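Local coordinates for protein Afp (Microbacterium arborescens, PDB 2YJK) that binds iron and probably takes it up and stores it within a twelve-subunit ferritin-like shell, at residues H55-S60 with W153-H158; G48-A53 with A103-E108; A97-F102 with I109-S114; Q33-N38 with A63-Y68. All coordinates share one frame; numbering follows the deposited sequence.

How the interactions relate
Interactions 1, 2 and 3 cluster on one side of the chain's centre, with centres 10 to 13 Å apart, whereas interaction 4 lies closer to that centre, about 20 Å from interaction 2. H158 joins interactions 1 and 2: its CB is 3.8 Å from W105 CZ3. Interactions 1 and 3 meet where L155 CD1 lies 3.7 Å from I112 CG2, and V98 CG2 carries interaction 3 on to interaction 4, 3.6 Å from N38 O. Helix 51-78 runs through interactions 1, 2 and 4. Two of these contacts approach iron: D59 of interaction 1 belongs to an iron oxide pocket, and the side chain of Q66 in interaction 4 is about 7 Å from a bound iron oxide.

Interaction 1: residues H55-S60 with W153-H158; sequences HELLDS and WFLLAH. With OFE (Iron(II) oxide), chain B.
Within the ferritin-type helical bundle, L57 of helix 51-78 sets its two methyl groups against F154, L155 and H158 of the 153-158 segment. Its CG stands anti to the backbone N (chi1 175°), beside the carbonyl carbon, and the branch then divides the work. CD1 comes to the edge of the F154 ring, near its plane, and lies 4.2 Å from F154 CB; the two side chains cross at about a right angle. CD2 reaches L155 CD2 at 4.0 Å and also H158 CE1 at 3.9 Å, the leucine and histidine side chains sliding past each other in opposite directions. L58 CD2 adds a looser touch, 4.4 Å from L155 CD2. The imidazole is held from its own segment: H158 ND1 gives a weak bond to F154 O at 2.9 Å, bent to 126° at the hydrogen, and a second weak bond, longer but less bent, to L155 O. The far side of helix 51-78 faces iron. There D59 OD2 lies 2.6 Å from the oxygen of the iron oxide while OD1 forms a salt bridge with K40, and H55 NE2 hydrogen-bonds at 2.9 Å to a water that is itself an iron ligand. One helix thus presents a greasy face to its neighbour and a polar face to the metal; the grip between the two segments is mainly leucine methyl packing, with L57 CD2 also resting against F154 O.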
loop_
_atom_site.group_PDB
_atom_site.type_symbol
_atom_site.label_atom_id
_atom_site.label_comp_id
_atom_site.label_asym_id
_atom_site.label_seq_id
_atom_site.Cartn_x
_atom_site.Cartn_y
_atom_site.Cartn_z
ATOM N N HIS C 55 16.889 16.694 13.765
ATOM C CA HIS C 55 16.693 16.957 12.334
ATOM C C HIS C 55 15.323 16.385 11.883
ATOM O O HIS C 55 14.562 17.045 11.220
ATOM C CB HIS C 55 17.856 16.322 11.542
ATOM C CG HIS C 55 17.787 16.503 10.055
ATOM N ND1 HIS C 55 18.111 17.702 9.420
ATOM C CD2 HIS C 55 17.540 15.603 9.070
ATOM C CE1 HIS C 55 17.976 17.538 8.111
ATOM N NE2 HIS C 55 17.655 16.273 7.873
ATOM N N GLU C 56 15.033 15.152 12.263
ATOM C CA GLU C 56 13.787 14.492 11.885
ATOM C C GLU C 56 12.572 14.970 12.627
ATOM O O GLU C 56 11.531 15.168 12.002
ATOM C CB GLU C 56 13.907 12.975 11.997
ATOM C CG GLU C 56 14.893 12.419 10.986
ATOM C CD GLU C 56 14.554 10.993 10.546
ATOM O OE1 GLU C 56 13.957 10.220 11.373
ATOM O OE2 GLU C 56 14.896 10.647 9.376
ATOM N N LEU C 57 12.696 15.173 13.945
ATOM C CA LEU C 57 11.607 15.784 14.725
ATOM C C LEU C 57 11.197 17.184 14.194
ATOM O O LEU C 57 9.999 17.480 14.058
ATOM C CB LEU C 57 11.952 15.851 16.226
ATOM C CG LEU C 57 10.963 16.576 17.143
ATOM C CD1 LEU C 57 9.612 15.823 17.053
ATOM C CD2 LEU C 57 11.492 16.491 18.603
ATOM N N LEU C 58 12.176 18.048 13.920
ATOM C CA LEU C 58 11.877 19.340 13.330
ATOM C C LEU C 58 11.143 19.206 11.991
ATOM O O LEU C 58 10.185 19.895 11.763
ATOM C CB LEU C 58 13.153 20.170 13.174
ATOM C CG LEU C 58 13.779 20.751 14.447
ATOM C CD1 LEU C 58 15.210 21.328 14.173
ATOM C CD2 LEU C 58 12.898 21.844 14.981
ATOM N N ASP C 59 11.539 18.295 11.108
ATOM C CA ASP C 59 10.771 18.094 9.868
ATOM C C ASP C 59 9.288 17.770 10.167
ATOM O O ASP C 59 8.378 18.179 9.438
ATOM C CB ASP C 59 11.385 17.008 8.972
ATOM C CG ASP C 59 11.687 17.532 7.554
ATOM O OD1 ASP C 59 11.407 18.728 7.253
ATOM O OD2 ASP C 59 12.252 16.778 6.727
ATOM N N SER C 60 9.047 17.038 11.245
ATOM C CA SER C 60 7.693 16.631 11.519
ATOM C C SER C 60 6.876 17.780 12.145
ATOM O O SER C 60 5.700 17.958 11.812
ATOM C CB SER C 60 7.712 15.274 12.234
ATOM O OG SER C 60 7.081 15.392 13.457
ATOM N N TRP C 153 5.794 19.418 23.792
ATOM C CA TRP C 153 6.270 18.459 24.745
ATOM C C TRP C 153 7.463 17.668 24.157
ATOM O O TRP C 153 8.496 17.543 24.822
ATOM C CB TRP C 153 5.117 17.547 25.186
ATOM C CG TRP C 153 5.535 16.185 25.739
ATOM C CD1 TRP C 153 6.502 15.941 26.660
ATOM C CD2 TRP C 153 4.966 14.888 25.390
ATOM N NE1 TRP C 153 6.609 14.572 26.892
ATOM C CE2 TRP C 153 5.671 13.909 26.145
ATOM C CE3 TRP C 153 3.938 14.466 24.498
ATOM C CZ2 TRP C 153 5.386 12.509 26.054
ATOM C CZ3 TRP C 153 3.634 13.071 24.413
ATOM C CH2 TRP C 153 4.361 12.115 25.192
ATOM N N PHE C 154 7.312 17.151 22.930
ATOM C CA PHE C 154 8.375 16.399 22.289
ATOM C C PHE C 154 9.673 17.184 22.210
ATOM O O PHE C 154 10.721 16.621 22.438
ATOM C CB PHE C 154 7.978 15.946 20.912
ATOM C CG PHE C 154 7.048 14.779 20.902
ATOM C CD1 PHE C 154 6.459 14.303 22.060
ATOM C CD2 PHE C 154 6.696 14.188 19.701
ATOM C CE1 PHE C 154 5.584 13.210 22.025
ATOM C CE2 PHE C 154 5.820 13.096 19.680
ATOM C CZ PHE C 154 5.277 12.618 20.856
ATOM N N LEU C 155 9.576 18.491 21.965
ATOM C CA LEU C 155 10.735 19.358 21.925
ATOM C C LEU C 155 11.275 19.566 23.327
ATOM O O LEU C 155 12.451 19.293 23.586
ATOM C CB LEU C 155 10.396 20.676 21.195
ATOM C CG LEU C 155 10.242 20.490 19.670
ATOM C CD1 LEU C 155 9.353 21.525 19.057
ATOM C CD2 LEU C 155 11.582 20.477 18.911
ATOM N N LEU C 156 10.412 19.950 24.264
ATOM C CA LEU C 156 10.858 20.310 25.589
ATOM C C LEU C 156 11.355 19.108 26.412
ATOM O O LEU C 156 12.200 19.285 27.266
ATOM C CB LEU C 156 9.745 21.032 26.342
ATOM C CG LEU C 156 9.927 22.354 27.058
ATOM C CD1 LEU C 156 11.126 23.275 26.537
ATOM C CD2 LEU C 156 8.543 23.090 27.105
ATOM N N ALA C 157 10.839 17.899 26.154
ATOM C CA ALA C 157 11.229 16.719 26.954
ATOM C C ALA C 157 12.757 16.466 26.889
ATOM O O ALA C 157 13.317 15.871 27.808
ATOM C CB ALA C 157 10.412 15.429 26.493
ATOM N N HIS C 158 13.413 16.955 25.824
ATOM C CA HIS C 158 14.856 16.766 25.591
ATOM C C HIS C 158 15.749 17.604 26.531
ATOM O O HIS C 158 16.943 17.358 26.578
ATOM C CB HIS C 158 15.268 17.127 24.163
ATOM C CG HIS C 158 14.846 16.134 23.134
ATOM N ND1 HIS C 158 13.629 16.208 22.476
ATOM C CD2 HIS C 158 15.473 15.022 22.655
ATOM C CE1 HIS C 158 13.539 15.200 21.618
ATOM N NE2 HIS C 158 14.641 14.463 21.713
HETATM FE FE OFE B . 15.363 18.031 4.735
HETATM O O OFE B . 12.932 17.643 4.382
HETATM O O HOH W 1 16.197 15.906 5.350
#

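Interaction 2: residues G48-A53 with A103-E108; sequences GSNFIA and AQWQDE
N50 CB sits over the five-membered ring of W105, 3.5 Å from its centroid and 5° off its normal, a CH-pi contact that ties the turn before helix 51-78 to the start of helix 105-130 in this ferritin-fold chain. N50 ND2 continues across the six-membered ring, 3.6 Å from W105 CZ3, with its amide plane 85° from the indole plane, and it hydrogen-bonds onward to S49 O of the second subunit. S49 OG lies obliquely by the pyrrole side, 3.6 Å from W105 NE1. An alanine in place of W105 would remove the indole beneath N50 CB and ND2 and would probably open a gap between turn and helix. The opposite face of the indole carries CD of Q106, its neighbour in the same segment, so the ring is sandwiched; a chi1 of 65° sets W105 CG between the backbone N and carbonyl carbon. At the edge of the contact Q104 NE2 lies 3.6 Å from G48 CA; a CB on that glycine would come within 2.4 Å of the same nitrogen, a clash. Further out, a type I turn from G48 to F51 positions N50, and the parallel pairing of strands 46-47 and 103-104 brings the two segments together. Helix 105-130 begins where Q104 O accepts from both D107 N, at 3.0 Å, and E108 N.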
loop_
_atom_site.group_PDB
_atom_site.type_symbol
_atom_site.label_atom_id
_atom_site.label_comp_id
_atom_site.label_asym_id
_atom_site.label_seq_id
_atom_site.Cartn_x
_atom_site.Cartn_y
_atom_site.Cartn_z
ATOM N N GLY C 48 25.199 18.671 16.254
ATOM C CA GLY C 48 25.614 18.157 17.571
ATOM C C GLY C 48 25.056 16.782 17.819
ATOM O O GLY C 48 24.416 16.183 16.919
ATOM N N SER C 49 25.226 16.287 19.043
ATOM C CA SER C 49 25.151 14.834 19.289
ATOM C C SER C 49 23.766 14.215 19.021
ATOM O O SER C 49 23.638 13.019 18.768
ATOM C CB SER C 49 25.635 14.516 20.682
ATOM O OG SER C 49 24.758 15.103 21.616
ATOM N N ASN C 50 22.742 15.050 19.055
ATOM C CA ASN C 50 21.395 14.604 18.786
ATOM C C ASN C 50 20.910 14.899 17.350
ATOM O O ASN C 50 19.738 14.852 17.096
ATOM C CB ASN C 50 20.467 15.321 19.736
ATOM C CG ASN C 50 19.520 14.381 20.433
ATOM O OD1 ASN C 50 19.308 13.236 20.012
ATOM N ND2 ASN C 50 18.899 14.884 21.503
ATOM N N PHE C 51 21.825 15.176 16.429
ATOM C CA PHE C 51 21.455 15.645 15.105
ATOM C C PHE C 51 20.305 14.895 14.417
ATOM O O PHE C 51 19.299 15.506 14.073
ATOM C CB PHE C 51 22.657 15.724 14.160
ATOM C CG PHE C 51 22.257 15.989 12.744
ATOM C CD1 PHE C 51 21.934 17.271 12.328
ATOM C CD2 PHE C 51 22.158 14.941 11.830
ATOM C CE1 PHE C 51 21.561 17.553 11.006
ATOM C CE2 PHE C 51 21.779 15.194 10.496
ATOM C CZ PHE C 51 21.469 16.515 10.093
ATOM N N ILE C 52 20.439 13.590 14.205
ATOM C CA ILE C 52 19.475 12.940 13.294
ATOM C C ILE C 52 18.044 12.911 13.894
ATOM O O ILE C 52 17.058 13.211 13.202
ATOM C CB ILE C 52 20.001 11.580 12.675
ATOM C CG1 ILE C 52 19.258 11.208 11.387
ATOM C CG2 ILE C 52 19.882 10.450 13.656
ATOM C CD1 ILE C 52 19.527 12.075 10.185
ATOM N N ALA C 53 17.947 12.665 15.188
ATOM C CA ALA C 53 16.638 12.635 15.847
ATOM C C ALA C 53 15.985 14.037 15.873
ATOM O O ALA C 53 14.802 14.175 15.637
ATOM C CB ALA C 53 16.784 12.063 17.257
ATOM N N ALA C 103 23.801 25.968 14.701
ATOM C CA ALA C 103 23.542 26.054 16.126
ATOM C C ALA C 103 23.363 24.633 16.673
ATOM O O ALA C 103 22.762 23.759 16.032
ATOM C CB ALA C 103 22.288 26.918 16.386
ATOM N N GLN C 104 23.929 24.386 17.832
ATOM C CA GLN C 104 23.694 23.167 18.615
ATOM C C GLN C 104 22.206 22.821 18.759
ATOM O O GLN C 104 21.374 23.707 18.905
ATOM C CB GLN C 104 24.317 23.365 20.006
ATOM C CG GLN C 104 25.873 23.319 19.986
ATOM C CD GLN C 104 26.392 22.060 19.269
ATOM O OE1 GLN C 104 26.887 22.135 18.129
ATOM N NE2 GLN C 104 26.219 20.895 19.905
ATOM N N TRP C 105 21.866 21.530 18.711
ATOM C CA TRP C 105 20.446 21.120 18.869
ATOM C C TRP C 105 19.673 21.720 20.073
ATOM O O TRP C 105 18.468 21.962 19.957
ATOM C CB TRP C 105 20.312 19.584 18.843
ATOM C CG TRP C 105 20.991 18.913 20.021
ATOM C CD1 TRP C 105 22.331 18.539 20.135
ATOM C CD2 TRP C 105 20.365 18.544 21.256
ATOM N NE1 TRP C 105 22.536 17.931 21.362
ATOM C CE2 TRP C 105 21.361 17.945 22.074
ATOM C CE3 TRP C 105 19.063 18.660 21.743
ATOM C CZ2 TRP C 105 21.089 17.463 23.380
ATOM C CZ3 TRP C 105 18.772 18.161 23.032
ATOM C CH2 TRP C 105 19.793 17.568 23.840
ATOM N N GLN C 106 20.321 21.900 21.233
ATOM C CA GLN C 106 19.644 22.510 22.390
ATOM C C GLN C 106 19.139 23.878 22.077
ATOM O O GLN C 106 18.064 24.250 22.556
ATOM C CB GLN C 106 20.521 22.643 23.649
ATOM C CG GLN C 106 21.022 21.324 24.194
ATOM C CD GLN C 106 22.382 20.890 23.555
ATOM O OE1 GLN C 106 22.806 21.387 22.480
ATOM N NE2 GLN C 106 23.069 19.958 24.234
ATOM N N ASP C 107 19.931 24.653 21.336
ATOM C CA ASP C 107 19.594 26.045 21.080
ATOM C C ASP C 107 18.472 26.144 20.059
ATOM O O ASP C 107 17.568 26.992 20.191
ATOM C CB ASP C 107 20.812 26.803 20.604
ATOM C CG ASP C 107 21.891 26.937 21.718
ATOM O OD1 ASP C 107 21.547 27.294 22.893
ATOM O OD2 ASP C 107 23.083 26.689 21.388
ATOM N N GLU C 108 18.538 25.271 19.051
ATOM C CA GLU C 108 17.462 25.175 18.079
ATOM C C GLU C 108 16.133 24.819 18.824
ATOM O O GLU C 108 15.118 25.363 18.544
ATOM C CB GLU C 108 17.764 24.106 16.995
ATOM C CG GLU C 108 18.913 24.384 16.044
ATOM C CD GLU C 108 18.739 25.617 15.143
ATOM O OE1 GLU C 108 17.706 26.335 15.232
ATOM O OE2 GLU C 108 19.661 25.881 14.321
#

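Interaction 3: residues A97-F102 with I109-S114; sequences AVPAGF and IKAIVS
A111 CB fits against the backbone of the loop opposite, lying 3.5 Å from A97 O and 3.6 Å from V98 CA, while P99 CD touches it from farther along the loop at 4.2 Å. The alanine is small enough for the loop to come very near: the CA atoms of A97 and A111 are 4.9 Å apart. A97 CB flanks the same methyl at 4.1 Å. V98 supplies the deeper part of the contact. Its CG2 is anti to the carbonyl carbon, beside the backbone N, and from there meets I112 CD1 at 3.7 Å as well as A111 CB at 4.1 Å. The two side chains, V98 and I112, lie side by side and point the same way. I112 starts out from its CA away from the loop, but with chi2 at -66° its chain bends and returns CD1 toward V98. Hydrogen bonds of the loop's own backbone add to this packing: A97 N to D115 OD1 of helix 105-130, and P99 O to Q41 NE2 of helix 15-45. V98 also packs on N38 and Q41, so it is wedged between two helices. The loop belongs to the long connection, carrying the short helix 87-92, between the second and third long helices, the feature that marks the Dps version of the ferritin four-helix bundle.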
loop_
_atom_site.group_PDB
_atom_site.type_symbol
_atom_site.label_atom_id
_atom_site.label_comp_id
_atom_site.label_asym_id
_atom_site.label_seq_id
_atom_site.Cartn_x
_atom_site.Cartn_y
_atom_site.Cartn_z
ATOM N N ALA C 97 13.260 33.512 17.043
ATOM C CA ALA C 97 14.544 33.422 17.756
ATOM C C ALA C 97 15.483 32.405 17.048
ATOM O O ALA C 97 16.598 32.176 17.498
ATOM C CB ALA C 97 14.312 32.992 19.197
ATOM N N VAL C 98 15.034 31.749 15.968
ATOM C CA VAL C 98 15.886 30.717 15.351
ATOM C C VAL C 98 17.149 31.446 14.850
ATOM O O VAL C 98 17.016 32.451 14.176
ATOM C CB VAL C 98 15.183 30.009 14.183
ATOM C CG1 VAL C 98 16.200 29.182 13.381
ATOM C CG2 VAL C 98 13.908 29.221 14.649
ATOM N N PRO C 99 18.358 30.952 15.190
ATOM C CA PRO C 99 19.549 31.639 14.716
ATOM C C PRO C 99 19.760 31.615 13.209
ATOM O O PRO C 99 19.257 30.735 12.505
ATOM C CB PRO C 99 20.717 30.864 15.391
ATOM C CG PRO C 99 20.113 30.226 16.593
ATOM C CD PRO C 99 18.690 29.862 16.127
ATOM N N ALA C 100 20.602 32.546 12.758
ATOM C CA ALA C 100 20.896 32.769 11.346
ATOM C C ALA C 100 21.679 31.617 10.745
ATOM O O ALA C 100 21.627 31.421 9.552
ATOM C CB ALA C 100 21.676 34.076 11.141
ATOM N N GLY C 101 22.459 30.895 11.539
ATOM C CA GLY C 101 23.332 29.863 10.934
ATOM C C GLY C 101 23.365 28.620 11.792
ATOM O O GLY C 101 22.399 28.337 12.486
ATOM N N PHE C 102 24.526 27.964 11.854
ATOM C CA PHE C 102 24.638 26.705 12.562
ATOM C C PHE C 102 24.402 26.960 14.026
ATOM O O PHE C 102 24.784 28.040 14.542
ATOM C CB PHE C 102 26.037 26.110 12.374
ATOM C CG PHE C 102 26.305 25.589 10.980
ATOM C CD1 PHE C 102 25.284 24.969 10.234
ATOM C CD2 PHE C 102 27.589 25.710 10.408
ATOM C CE1 PHE C 102 25.537 24.455 8.936
ATOM C CE2 PHE C 102 27.853 25.188 9.109
ATOM C CZ PHE C 102 26.793 24.551 8.370
ATOM N N ILE C 109 16.160 23.892 19.764
ATOM C CA ILE C 109 14.904 23.460 20.382
ATOM C C ILE C 109 14.390 24.672 21.167
ATOM O O ILE C 109 13.203 24.986 21.073
ATOM C CB ILE C 109 15.114 22.321 21.348
ATOM C CG1 ILE C 109 15.403 21.041 20.587
ATOM C CG2 ILE C 109 13.934 22.193 22.313
ATOM C CD1 ILE C 109 15.554 19.892 21.526
ATOM N N LYS C 110 15.250 25.341 21.930
ATOM C CA LYS C 110 14.801 26.566 22.638
ATOM C C LYS C 110 14.209 27.604 21.720
ATOM O O LYS C 110 13.170 28.194 22.044
ATOM C CB LYS C 110 15.911 27.249 23.494
ATOM C CG LYS C 110 16.438 26.390 24.625
ATOM C CD LYS C 110 17.683 27.042 25.267
ATOM C CE LYS C 110 18.007 26.365 26.614
ATOM N NZ LYS C 110 19.493 26.400 26.960
ATOM N N ALA C 111 14.876 27.870 20.593
ATOM C CA ALA C 111 14.360 28.902 19.655
ATOM C C ALA C 111 12.947 28.505 19.172
ATOM O O ALA C 111 12.064 29.361 19.065
ATOM C CB ALA C 111 15.298 29.069 18.458
ATOM N N ILE C 112 12.757 27.224 18.837
ATOM C CA ILE C 112 11.460 26.733 18.278
ATOM C C ILE C 112 10.335 26.667 19.352
ATOM O O ILE C 112 9.194 27.009 19.074
ATOM C CB ILE C 112 11.613 25.328 17.575
ATOM C CG1 ILE C 112 12.461 25.439 16.294
ATOM C CG2 ILE C 112 10.259 24.656 17.271
ATOM C CD1 ILE C 112 11.815 26.250 15.217
ATOM N N VAL C 113 10.677 26.266 20.579
ATOM C CA VAL C 113 9.722 26.380 21.684
ATOM C C VAL C 113 9.306 27.828 21.918
ATOM O O VAL C 113 8.135 28.096 22.158
ATOM C CB VAL C 113 10.226 25.681 22.996
ATOM C CG1 VAL C 113 9.271 25.892 24.182
ATOM C CG2 VAL C 113 10.399 24.217 22.713
ATOM N N SER C 114 10.240 28.759 21.861
ATOM C CA SER C 114 9.859 30.163 21.951
ATOM C C SER C 114 8.824 30.561 20.875
ATOM O O SER C 114 7.774 31.163 21.235
ATOM C CB SER C 114 11.108 31.035 21.897
ATOM O OG SER C 114 10.757 32.390 21.813
#

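Interaction 4: residues Q33-N38 with A63-Y68; sequences QALVVN and AHAQDY
Helices 33-38 and 63-68 run nearly antiparallel, their axes 8.0 Å apart at closest approach and their directions 155° apart, with V36 and A65 opposite each other at a CA separation of 5.8 Å. Two glutamine amides pair across the gap. Q33 NE2 donates to Q66 OE1 at 2.9 Å and Q66 NE2 donates back to Q33 OE1 at 3.2 Å; each donor lies in the carbonyl plane of its acceptor, on a lone pair. The pair is not flat, as the two amide planes are 36° apart and each acceptor is tilted from the plane of the amide that donates to it. Both side chains have CG anti to the backbone N (chi1 -171°) and then bend at chi2. A leucine in place of Q33 would probably leave Q66 OE1 and NE2 without their mates and set that amide free to turn. Next to the pair V36 CG2 presses on the backbone of helix 63-68, 3.2 Å from Q66 N, while also lying 3.9 Å from A65 CB. L35 CD2 closes on the same A65 CB at 3.7 Å, so this methyl sits between two branched side chains. Outside, Q33 packs on W44 and Q66 on K40, both of the fifth subunit. Q66 is also near D70, an iron ligand seen in a structure of this protein, though no iron is bound to it in this chain, and its side chain is about 7 Å from a bound iron oxide. The close antiparallel pair of helices is that of the ferritin four-helix bundle, here lying near what is probably an iron site at a subunit interface.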
loop_
_atom_site.group_PDB
_atom_site.type_symbol
_atom_site.label_atom_id
_atom_site.label_comp_id
_atom_site.label_asym_id
_atom_site.label_seq_id
_atom_site.Cartn_x
_atom_site.Cartn_y
_atom_site.Cartn_z
ATOM N N GLN C 33 2.589 29.464 9.512
ATOM C CA GLN C 33 3.265 29.489 8.252
ATOM C C GLN C 33 4.720 29.967 8.477
ATOM O O GLN C 33 5.623 29.468 7.765
ATOM C CB GLN C 33 2.501 30.410 7.257
ATOM C CG GLN C 33 2.976 30.381 5.821
ATOM C CD GLN C 33 2.917 28.972 5.210
ATOM O OE1 GLN C 33 3.956 28.314 5.062
ATOM N NE2 GLN C 33 1.723 28.507 4.873
ATOM N N ALA C 34 4.937 30.938 9.393
ATOM C CA ALA C 34 6.304 31.345 9.835
ATOM C C ALA C 34 7.108 30.149 10.431
ATOM O O ALA C 34 8.289 29.980 10.119
ATOM C CB ALA C 34 6.247 32.488 10.875
ATOM N N LEU C 35 6.425 29.308 11.234
ATOM C CA LEU C 35 6.998 28.113 11.809
ATOM C C LEU C 35 7.409 27.071 10.759
ATOM O O LEU C 35 8.439 26.407 10.939
ATOM C CB LEU C 35 6.031 27.521 12.818
ATOM C CG LEU C 35 6.607 26.405 13.691
ATOM C CD1 LEU C 35 7.721 26.979 14.524
ATOM C CD2 LEU C 35 5.541 25.538 14.532
ATOM N N VAL C 36 6.681 26.989 9.624
ATOM C CA VAL C 36 7.134 26.159 8.498
ATOM C C VAL C 36 8.553 26.643 8.021
ATOM O O VAL C 36 9.504 25.834 7.871
ATOM C CB VAL C 36 6.136 26.207 7.291
ATOM C CG1 VAL C 36 6.804 25.642 6.045
ATOM C CG2 VAL C 36 4.834 25.380 7.613
ATOM N N VAL C 37 8.682 27.957 7.800
ATOM C CA VAL C 37 9.903 28.493 7.236
ATOM C C VAL C 37 11.070 28.489 8.254
ATOM O O VAL C 37 12.178 28.006 7.955
ATOM C CB VAL C 37 9.694 29.930 6.668
ATOM C CG1 VAL C 37 11.062 30.537 6.304
ATOM C CG2 VAL C 37 8.728 29.880 5.430
ATOM N N ASN C 38 10.808 29.017 9.449
ATOM C CA ASN C 38 11.828 29.032 10.491
ATOM C C ASN C 38 12.178 27.631 11.036
ATOM O O ASN C 38 13.280 27.433 11.552
ATOM C CB ASN C 38 11.410 30.015 11.613
ATOM C CG ASN C 38 11.292 31.426 11.097
ATOM O OD1 ASN C 38 12.113 31.835 10.270
ATOM N ND2 ASN C 38 10.254 32.186 11.553
ATOM N N ALA C 63 5.883 19.868 9.160
ATOM C CA ALA C 63 4.845 19.204 8.370
ATOM C C ALA C 63 3.496 19.482 9.105
ATOM O O ALA C 63 2.543 19.914 8.463
ATOM C CB ALA C 63 5.134 17.701 8.209
ATOM N N HIS C 64 3.470 19.360 10.453
ATOM C CA HIS C 64 2.316 19.784 11.271
ATOM C C HIS C 64 1.966 21.263 11.109
ATOM O O HIS C 64 0.790 21.597 10.851
ATOM C CB HIS C 64 2.535 19.466 12.744
ATOM C CG HIS C 64 2.615 17.982 13.019
ATOM N ND1 HIS C 64 3.198 17.454 14.155
ATOM C CD2 HIS C 64 2.252 16.921 12.260
ATOM C CE1 HIS C 64 3.151 16.134 14.103
ATOM N NE2 HIS C 64 2.583 15.786 12.962
ATOM N N ALA C 65 2.960 22.168 11.256
ATOM C CA ALA C 65 2.661 23.593 11.139
ATOM C C ALA C 65 1.989 23.893 9.765
ATOM O O ALA C 65 0.960 24.601 9.699
ATOM C CB ALA C 65 3.983 24.477 11.353
ATOM N N GLN C 66 2.555 23.350 8.695
ATOM C CA GLN C 66 1.963 23.531 7.384
ATOM C C GLN C 66 0.505 23.054 7.336
ATOM O O GLN C 66 -0.303 23.750 6.800
ATOM C CB GLN C 66 2.760 22.858 6.234
ATOM C CG GLN C 66 2.228 23.266 4.833
ATOM C CD GLN C 66 2.398 24.798 4.575
ATOM O OE1 GLN C 66 1.448 25.612 4.722
ATOM N NE2 GLN C 66 3.621 25.195 4.265
ATOM N N ASP C 67 0.182 21.895 7.908
ATOM C CA ASP C 67 -1.197 21.427 7.921
ATOM C C ASP C 67 -2.058 22.376 8.711
ATOM O O ASP C 67 -3.132 22.755 8.255
ATOM C CB ASP C 67 -1.337 20.011 8.476
ATOM C CG ASP C 67 -0.841 18.944 7.488
ATOM O OD1 ASP C 67 -1.010 19.099 6.221
ATOM O OD2 ASP C 67 -0.251 17.918 7.970
ATOM N N TYR C 68 -1.570 22.812 9.848
ATOM C CA TYR C 68 -2.354 23.728 10.702
ATOM C C TYR C 68 -2.602 25.051 10.038
ATOM O O TYR C 68 -3.708 25.568 10.117
ATOM C CB TYR C 68 -1.696 23.926 12.070
ATOM C CG TYR C 68 -1.519 22.649 12.851
ATOM C CD1 TYR C 68 -2.435 21.555 12.704
ATOM C CD2 TYR C 68 -0.435 22.503 13.717
ATOM C CE1 TYR C 68 -2.250 20.388 13.418
ATOM C CE2 TYR C 68 -0.249 21.309 14.442
ATOM C CZ TYR C 68 -1.148 20.298 14.302
ATOM O OH TYR C 68 -0.900 19.157 15.000
#